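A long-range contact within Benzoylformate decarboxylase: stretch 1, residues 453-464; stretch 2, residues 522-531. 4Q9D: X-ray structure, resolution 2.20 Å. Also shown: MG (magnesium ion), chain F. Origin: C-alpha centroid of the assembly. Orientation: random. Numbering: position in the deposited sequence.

Stretch 1 453-464: PIVFVVLRNGEY
Stretch 2 (522-531) PTVLVVPTLP

Residues 454-460 and 523-528 form neighbouring parallel β-strands of one sheet, their axes approaching to 4.7 Å with N-to-C directions 27° apart. The register is unbroken: Val455 pairs with Thr523, Phe456 with Val524, Val457 with Leu525, Val458 with Val526, Leu459 with Val527 and Arg460 with Pro528, at CA-CA separations of 4.7-5.2 Å. Strand torsions are regular, with phi/psi near -105/110 for Val457 and -104/118 for Leu525. Beyond the strand, Asn461 turns to -112/6 and Gly462 to 79/14, a positive phi that favours glycine, before Glu463 extends again at -157/160.

Seven backbone hydrogen bonds form the parallel ladder, in which alternate residues of each strand bond to the partner strand. Thr523 N donates to Ile454 O (3.0 Å), Phe456 N to Thr523 O (2.8 Å), Leu525 N to Phe456 O (2.8 Å), Val458 N to Leu525 O (2.8 Å), Val527 N to Val458 O (2.9 Å), Arg460 N to Val527 O (2.9 Å) and Thr529 N to Arg460 O (2.9 Å). The N-H...O angles run from 153° to 173°. Pro528 has no amide hydrogen, yet the ladder passes it intact because the hydrogen bonds to the first strand come from Val527 and Thr529 on either side in sequence; Pro528 CA makes a CA-H...O contact with Arg460 O (3.4 Å), as Val524 CA does with Phe456 O (3.5 Å).

Side chains alternate between the two faces. On one, Val455 (t), Val457 (t) and Leu459 (m, p) lie with Thr523 (m), Leu525 (m, t) and Val527 (t). The apolar contacts here are diagonal: Val455 CG1 meets Leu525 CD1 at 4.1 Å, and Val457 CG1 meets Val527 CG2 at 4.1 Å. On the other, Phe456 (m, chi2 -80°) places CD2 3.9 Å from Val524 CG2, while Pro522 CB approaches the ring edge, 4.1 Å from CE2 of Phe456. Val458 (t) CG2 packs against Val524 (t) CG1 at 4.1 Å. These apolar side chains are buried, so their close packing keeps hydrocarbon surface from water. Arg460 (t, p, t) lays CB 3.9 Å from Val526 (t) CG1; its end then leads away to hydrogen bonds elsewhere in the structure.

Past the strands, Asn461 (p) sets CB 3.4 Å from Thr529 OG1, and Glu463 (p, t) brings OE2 within 3.5 Å of Pro531 CB, both van der Waals contacts. The same loop chelates magnesium through Asn461 OD1 and Glu463 O, each 2.2 Å from MG. The water O lies 2.4 Å from MG, and two further ligand atoms come from elsewhere in the structure. This water donates a hydrogen bond to Leu459 O, 2.5 Å from the water O, linking Leu459, next to last in its strand, to the metal.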

ATOM      1  N   PRO B 453      -7.187  -1.510 -41.156  1.00 24.65           N
ATOM      2  CA  PRO B 453      -6.098  -1.826 -42.094  1.00 24.92           C
ATOM      3  C   PRO B 453      -4.840  -2.186 -41.323  1.00 23.87           C
ATOM      4  O   PRO B 453      -3.884  -1.399 -41.214  1.00 25.16           O
ATOM      5  CB  PRO B 453      -5.902  -0.519 -42.882  1.00 24.21           C
ATOM      6  CG  PRO B 453      -6.257   0.559 -41.851  1.00 32.18           C
ATOM      7  CD  PRO B 453      -7.393  -0.052 -41.005  1.00 25.34           C
ATOM      8  N   ILE B 454      -4.836  -3.411 -40.809  1.00 22.21           N
ATOM      9  CA  ILE B 454      -3.695  -3.915 -40.091  1.00 24.09           C
ATOM     10  C   ILE B 454      -3.231  -5.213 -40.732  1.00 21.61           C
ATOM     11  O   ILE B 454      -4.025  -6.128 -40.970  1.00 25.91           O
ATOM     12  CB  ILE B 454      -4.020  -4.192 -38.615  1.00 23.87           C
ATOM     13  CG1 ILE B 454      -4.644  -2.956 -37.945  1.00 23.19           C
ATOM     14  CG2 ILE B 454      -2.749  -4.652 -37.883  1.00 17.86           C
ATOM     15  CD1 ILE B 454      -5.131  -3.272 -36.540  1.00 22.64           C
ATOM     16  N   VAL B 455      -1.937  -5.291 -40.999  1.00 24.24           N
ATOM     17  CA  VAL B 455      -1.349  -6.526 -41.497  1.00 25.59           C
ATOM     18  C   VAL B 455      -0.473  -7.081 -40.394  1.00 25.22           C
ATOM     19  O   VAL B 455       0.554  -6.489 -40.056  1.00 24.22           O
ATOM     20  CB  VAL B 455      -0.486  -6.284 -42.771  1.00 25.10           C
ATOM     21  CG1 VAL B 455       0.069  -7.604 -43.270  1.00 24.59           C
ATOM     22  CG2 VAL B 455      -1.318  -5.584 -43.861  1.00 27.32           C
ATOM     23  N   PHE B 456      -0.899  -8.191 -39.804  1.00 24.42           N
ATOM     24  CA  PHE B 456      -0.136  -8.838 -38.738  1.00 23.12           C
ATOM     25  C   PHE B 456       0.782  -9.856 -39.422  1.00 25.23           C
ATOM     26  O   PHE B 456       0.302 -10.815 -40.035  1.00 25.79           O
ATOM     27  CB  PHE B 456      -1.082  -9.593 -37.766  1.00 19.68           C
ATOM     28  CG  PHE B 456      -2.053  -8.695 -37.018  1.00 21.64           C
ATOM     29  CD1 PHE B 456      -1.647  -7.982 -35.889  1.00 19.49           C
ATOM     30  CD2 PHE B 456      -3.360  -8.558 -37.450  1.00 20.03           C
ATOM     31  CE1 PHE B 456      -2.546  -7.151 -35.183  1.00 20.38           C
ATOM     32  CE2 PHE B 456      -4.278  -7.722 -36.753  1.00 23.81           C
ATOM     33  CZ  PHE B 456      -3.855  -7.013 -35.629  1.00 20.79           C
ATOM     34  N   VAL B 457       2.086  -9.657 -39.316  1.00 21.59           N
ATOM     35  CA  VAL B 457       3.033 -10.595 -39.884  1.00 23.12           C
ATOM     36  C   VAL B 457       3.630 -11.389 -38.743  1.00 18.71           C
ATOM     37  O   VAL B 457       4.402 -10.871 -37.935  1.00 20.85           O
ATOM     38  CB  VAL B 457       4.154  -9.877 -40.630  1.00 23.77           C
ATOM     39  CG1 VAL B 457       5.199 -10.903 -41.136  1.00 24.56           C
ATOM     40  CG2 VAL B 457       3.594  -9.051 -41.745  1.00 16.47           C
ATOM     41  N   VAL B 458       3.253 -12.654 -38.665  1.00 21.38           N
ATOM     42  CA  VAL B 458       3.625 -13.486 -37.530  1.00 21.29           C
ATOM     43  C   VAL B 458       4.772 -14.425 -37.887  1.00 24.70           C
ATOM     44  O   VAL B 458       4.659 -15.253 -38.782  1.00 24.28           O
ATOM     45  CB  VAL B 458       2.398 -14.305 -37.034  1.00 25.61           C
ATOM     46  CG1 VAL B 458       2.806 -15.268 -35.937  1.00 18.23           C
ATOM     47  CG2 VAL B 458       1.282 -13.356 -36.546  1.00 19.19           C
ATOM     48  N   LEU B 459       5.874 -14.298 -37.165  1.00 24.41           N
ATOM     49  CA  LEU B 459       7.053 -15.113 -37.429  1.00 30.63           C
ATOM     50  C   LEU B 459       7.014 -16.403 -36.624  1.00 26.62           C
ATOM     51  O   LEU B 459       7.298 -16.429 -35.419  1.00 28.49           O
ATOM     52  CB  LEU B 459       8.330 -14.305 -37.143  1.00 26.02           C
ATOM     53  CG  LEU B 459       8.634 -13.122 -38.080  1.00 33.63           C
ATOM     54  CD1 LEU B 459       7.723 -11.962 -37.855  1.00 33.33           C
ATOM     55  CD2 LEU B 459      10.082 -12.673 -37.864  1.00 45.21           C
ATOM     56  N   ARG B 460       6.641 -17.474 -37.311  1.00 26.60           N
ATOM     57  CA  ARG B 460       6.405 -18.759 -36.690  1.00 29.38           C
ATOM     58  C   ARG B 460       7.671 -19.645 -36.751  1.00 31.04           C
ATOM     59  O   ARG B 460       7.927 -20.318 -37.749  1.00 26.51           O
ATOM     60  CB  ARG B 460       5.203 -19.441 -37.377  1.00 26.40           C
ATOM     61  CG  ARG B 460       4.949 -20.942 -36.965  1.00 23.98           C
ATOM     62  CD  ARG B 460       4.146 -21.034 -35.683  1.00 32.76           C
ATOM     63  NE  ARG B 460       3.830 -22.412 -35.308  1.00 26.90           N
ATOM     64  CZ  ARG B 460       4.075 -22.929 -34.115  1.00 33.39           C
ATOM     65  NH1 ARG B 460       4.632 -22.165 -33.170  1.00 29.37           N
ATOM     66  NH2 ARG B 460       3.766 -24.203 -33.872  1.00 23.57           N
ATOM     67  N   ASN B 461       8.451 -19.645 -35.678  1.00 26.16           N
ATOM     68  CA  ASN B 461       9.600 -20.534 -35.583  1.00 30.89           C
ATOM     69  C   ASN B 461       9.447 -21.622 -34.517  1.00 36.35           C
ATOM     70  O   ASN B 461      10.394 -22.363 -34.258  1.00 36.95           O
ATOM     71  CB  ASN B 461      10.906 -19.738 -35.360  1.00 32.19           C
ATOM     72  CG  ASN B 461      10.868 -18.889 -34.101  1.00 39.99           C
ATOM     73  OD1 ASN B 461       9.975 -19.029 -33.265  1.00 31.08           O
ATOM     74  ND2 ASN B 461      11.843 -18.011 -33.952  1.00 39.14           N
ATOM     75  N   GLY B 462       8.273 -21.719 -33.893  1.00 30.10           N
ATOM     76  CA  GLY B 462       7.998 -22.817 -32.961  1.00 24.60           C
ATOM     77  C   GLY B 462       8.601 -22.657 -31.560  1.00 32.92           C
ATOM     78  O   GLY B 462       8.656 -23.617 -30.778  1.00 32.34           O
ATOM     79  N   GLU B 463       9.050 -21.450 -31.215  1.00 25.91           N
ATOM     80  CA  GLU B 463       9.679 -21.253 -29.895  1.00 35.06           C
ATOM     81  C   GLU B 463       9.652 -19.821 -29.401  1.00 35.11           C
ATOM     82  O   GLU B 463       9.530 -18.879 -30.187  1.00 32.28           O
ATOM     83  CB  GLU B 463      11.148 -21.709 -29.927  1.00 35.88           C
ATOM     84  CG  GLU B 463      11.933 -21.062 -31.034  1.00 37.21           C
ATOM     85  CD  GLU B 463      13.357 -21.614 -31.153  1.00 55.20           C
ATOM     86  OE1 GLU B 463      13.578 -22.830 -30.936  1.00 42.25           O
ATOM     87  OE2 GLU B 463      14.256 -20.810 -31.464  1.00 52.26           O
ATOM     88  N   TYR B 464       9.814 -19.653 -28.092  1.00 29.95           N
ATOM     89  CA  TYR B 464       9.945 -18.313 -27.550  1.00 40.74           C
ATOM     90  C   TYR B 464      11.341 -17.739 -27.785  1.00 43.94           C
ATOM     91  O   TYR B 464      12.322 -18.468 -27.788  1.00 37.71           O
ATOM     92  CB  TYR B 464       9.669 -18.318 -26.054  1.00 29.95           C
ATOM     93  CG  TYR B 464       8.217 -18.442 -25.686  1.00 36.99           C
ATOM     94  CD1 TYR B 464       7.310 -17.428 -25.994  1.00 34.83           C
ATOM     95  CD2 TYR B 464       7.766 -19.527 -24.952  1.00 32.36           C
ATOM     96  CE1 TYR B 464       5.977 -17.507 -25.591  1.00 32.26           C
ATOM     97  CE2 TYR B 464       6.450 -19.618 -24.552  1.00 40.01           C
ATOM     98  CZ  TYR B 464       5.556 -18.614 -24.880  1.00 35.47           C
ATOM     99  OH  TYR B 464       4.242 -18.727 -24.493  1.00 37.44           O
ATOM    100  N   PRO B 522      -8.235  -6.541 -41.621  1.00 30.82           N
ATOM    101  CA  PRO B 522      -6.906  -7.009 -41.228  1.00 24.92           C
ATOM    102  C   PRO B 522      -6.597  -8.364 -41.832  1.00 25.39           C
ATOM    103  O   PRO B 522      -7.493  -9.164 -42.110  1.00 25.69           O
ATOM    104  CB  PRO B 522      -7.046  -7.168 -39.704  1.00 20.50           C
ATOM    105  CG  PRO B 522      -8.492  -7.541 -39.530  1.00 25.03           C
ATOM    106  CD  PRO B 522      -9.233  -6.697 -40.548  1.00 22.82           C
ATOM    107  N   THR B 523      -5.313  -8.643 -41.980  1.00 22.80           N
ATOM    108  CA  THR B 523      -4.860  -9.959 -42.413  1.00 24.99           C
ATOM    109  C   THR B 523      -3.780 -10.427 -41.452  1.00 26.19           C
ATOM    110  O   THR B 523      -2.946  -9.631 -41.005  1.00 25.20           O
ATOM    111  CB  THR B 523      -4.224  -9.884 -43.835  1.00 25.73           C
ATOM    112  OG1 THR B 523      -5.167  -9.332 -44.751  1.00 24.44           O
ATOM    113  CG2 THR B 523      -3.769 -11.261 -44.314  1.00 24.13           C
ATOM    114  N   VAL B 524      -3.813 -11.713 -41.140  1.00 24.32           N
ATOM    115  CA  VAL B 524      -2.769 -12.379 -40.391  1.00 19.00           C
ATOM    116  C   VAL B 524      -1.964 -13.282 -41.350  1.00 25.01           C
ATOM    117  O   VAL B 524      -2.475 -14.265 -41.884  1.00 26.42           O
ATOM    118  CB  VAL B 524      -3.357 -13.205 -39.234  1.00 24.01           C
ATOM    119  CG1 VAL B 524      -2.247 -13.962 -38.477  1.00 17.00           C
ATOM    120  CG2 VAL B 524      -4.188 -12.283 -38.270  1.00 22.00           C
ATOM    121  N   LEU B 525      -0.709 -12.922 -41.588  1.00 25.09           N
ATOM    122  CA  LEU B 525       0.155 -13.716 -42.458  1.00 28.26           C
ATOM    123  C   LEU B 525       1.110 -14.486 -41.562  1.00 22.99           C
ATOM    124  O   LEU B 525       1.883 -13.901 -40.804  1.00 23.53           O
ATOM    125  CB  LEU B 525       0.922 -12.822 -43.445  1.00 25.77           C
ATOM    126  CG  LEU B 525       0.050 -12.025 -44.424  1.00 27.19           C
ATOM    127  CD1 LEU B 525       0.915 -11.115 -45.314  1.00 25.34           C
ATOM    128  CD2 LEU B 525      -0.851 -12.917 -45.264  1.00 24.73           C
ATOM    129  N   VAL B 526       1.025 -15.802 -41.623  1.00 24.87           N
ATOM    130  CA  VAL B 526       1.867 -16.644 -40.813  1.00 22.13           C
ATOM    131  C   VAL B 526       3.066 -17.092 -41.665  1.00 31.89           C
ATOM    132  O   VAL B 526       2.890 -17.740 -42.693  1.00 32.80           O
ATOM    133  CB  VAL B 526       1.057 -17.838 -40.253  1.00 25.24           C
ATOM    134  CG1 VAL B 526       1.914 -18.631 -39.284  1.00 24.89           C
ATOM    135  CG2 VAL B 526      -0.230 -17.319 -39.532  1.00 19.33           C
ATOM    136  N   VAL B 527       4.274 -16.719 -41.238  1.00 29.79           N
ATOM    137  CA  VAL B 527       5.480 -16.965 -42.002  1.00 24.63           C
ATOM    138  C   VAL B 527       6.400 -17.940 -41.260  1.00 28.74           C
ATOM    139  O   VAL B 527       6.990 -17.605 -40.233  1.00 27.83           O
ATOM    140  CB  VAL B 527       6.239 -15.662 -42.281  1.00 29.86           C
ATOM    141  CG1 VAL B 527       7.471 -15.944 -43.159  1.00 33.30           C
ATOM    142  CG2 VAL B 527       5.320 -14.615 -42.956  1.00 28.28           C
ATOM    143  N   PRO B 528       6.531 -19.170 -41.775  1.00 24.37           N
ATOM    144  CA  PRO B 528       7.417 -20.098 -41.057  1.00 23.80           C
ATOM    145  C   PRO B 528       8.864 -19.635 -41.159  1.00 31.40           C
ATOM    146  O   PRO B 528       9.348 -19.358 -42.251  1.00 27.56           O
ATOM    147  CB  PRO B 528       7.204 -21.438 -41.786  1.00 25.35           C
ATOM    148  CG  PRO B 528       5.896 -21.268 -42.552  1.00 28.85           C
ATOM    149  CD  PRO B 528       5.805 -19.801 -42.890  1.00 29.30           C
ATOM    150  N   THR B 529       9.553 -19.525 -40.035  1.00 27.50           N
ATOM    151  CA  THR B 529      10.908 -18.989 -40.065  1.00 28.18           C
ATOM    152  C   THR B 529      11.815 -19.928 -39.282  1.00 31.33           C
ATOM    153  O   THR B 529      11.340 -20.817 -38.580  1.00 34.06           O
ATOM    154  CB  THR B 529      10.987 -17.584 -39.431  1.00 34.43           C
ATOM    155  OG1 THR B 529      10.582 -17.683 -38.067  1.00 34.44           O
ATOM    156  CG2 THR B 529      10.060 -16.589 -40.161  1.00 28.70           C
ATOM    157  N   LEU B 530      13.118 -19.715 -39.384  1.00 30.17           N
ATOM    158  CA  LEU B 530      14.085 -20.570 -38.696  1.00 35.84           C
ATOM    159  C   LEU B 530      14.304 -20.143 -37.252  1.00 37.97           C
ATOM    160  O   LEU B 530      14.332 -18.948 -36.961  1.00 45.78           O
ATOM    161  CB  LEU B 530      15.426 -20.549 -39.438  1.00 35.84           C
ATOM    162  CG  LEU B 530      15.310 -20.908 -40.925  1.00 34.79           C
ATOM    163  CD1 LEU B 530      16.557 -20.443 -41.656  1.00 42.38           C
ATOM    164  CD2 LEU B 530      15.103 -22.395 -41.116  1.00 34.79           C
ATOM    165  N   PRO B 531      14.488 -21.131 -36.352  1.00 47.62           N
ATOM    166  CA  PRO B 531      14.767 -20.987 -34.910  1.00 58.42           C
ATOM    167  C   PRO B 531      16.044 -20.203 -34.568  1.00 57.08           C
ATOM    168  O   PRO B 531      16.837 -19.909 -35.466  1.00 57.99           O
ATOM    169  CB  PRO B 531      14.921 -22.433 -34.444  1.00 46.68           C
ATOM    170  CG  PRO B 531      14.123 -23.238 -35.426  1.00 56.46           C
ATOM    171  CD  PRO B 531      14.315 -22.543 -36.740  1.00 44.01           C
TER
HETATM  172 MG    MG F 601       9.090 -17.495 -31.887  1.00 32.01          MG
HETATM  173  O   HOH W   1       9.068 -15.941 -33.735  1.00 31.72           O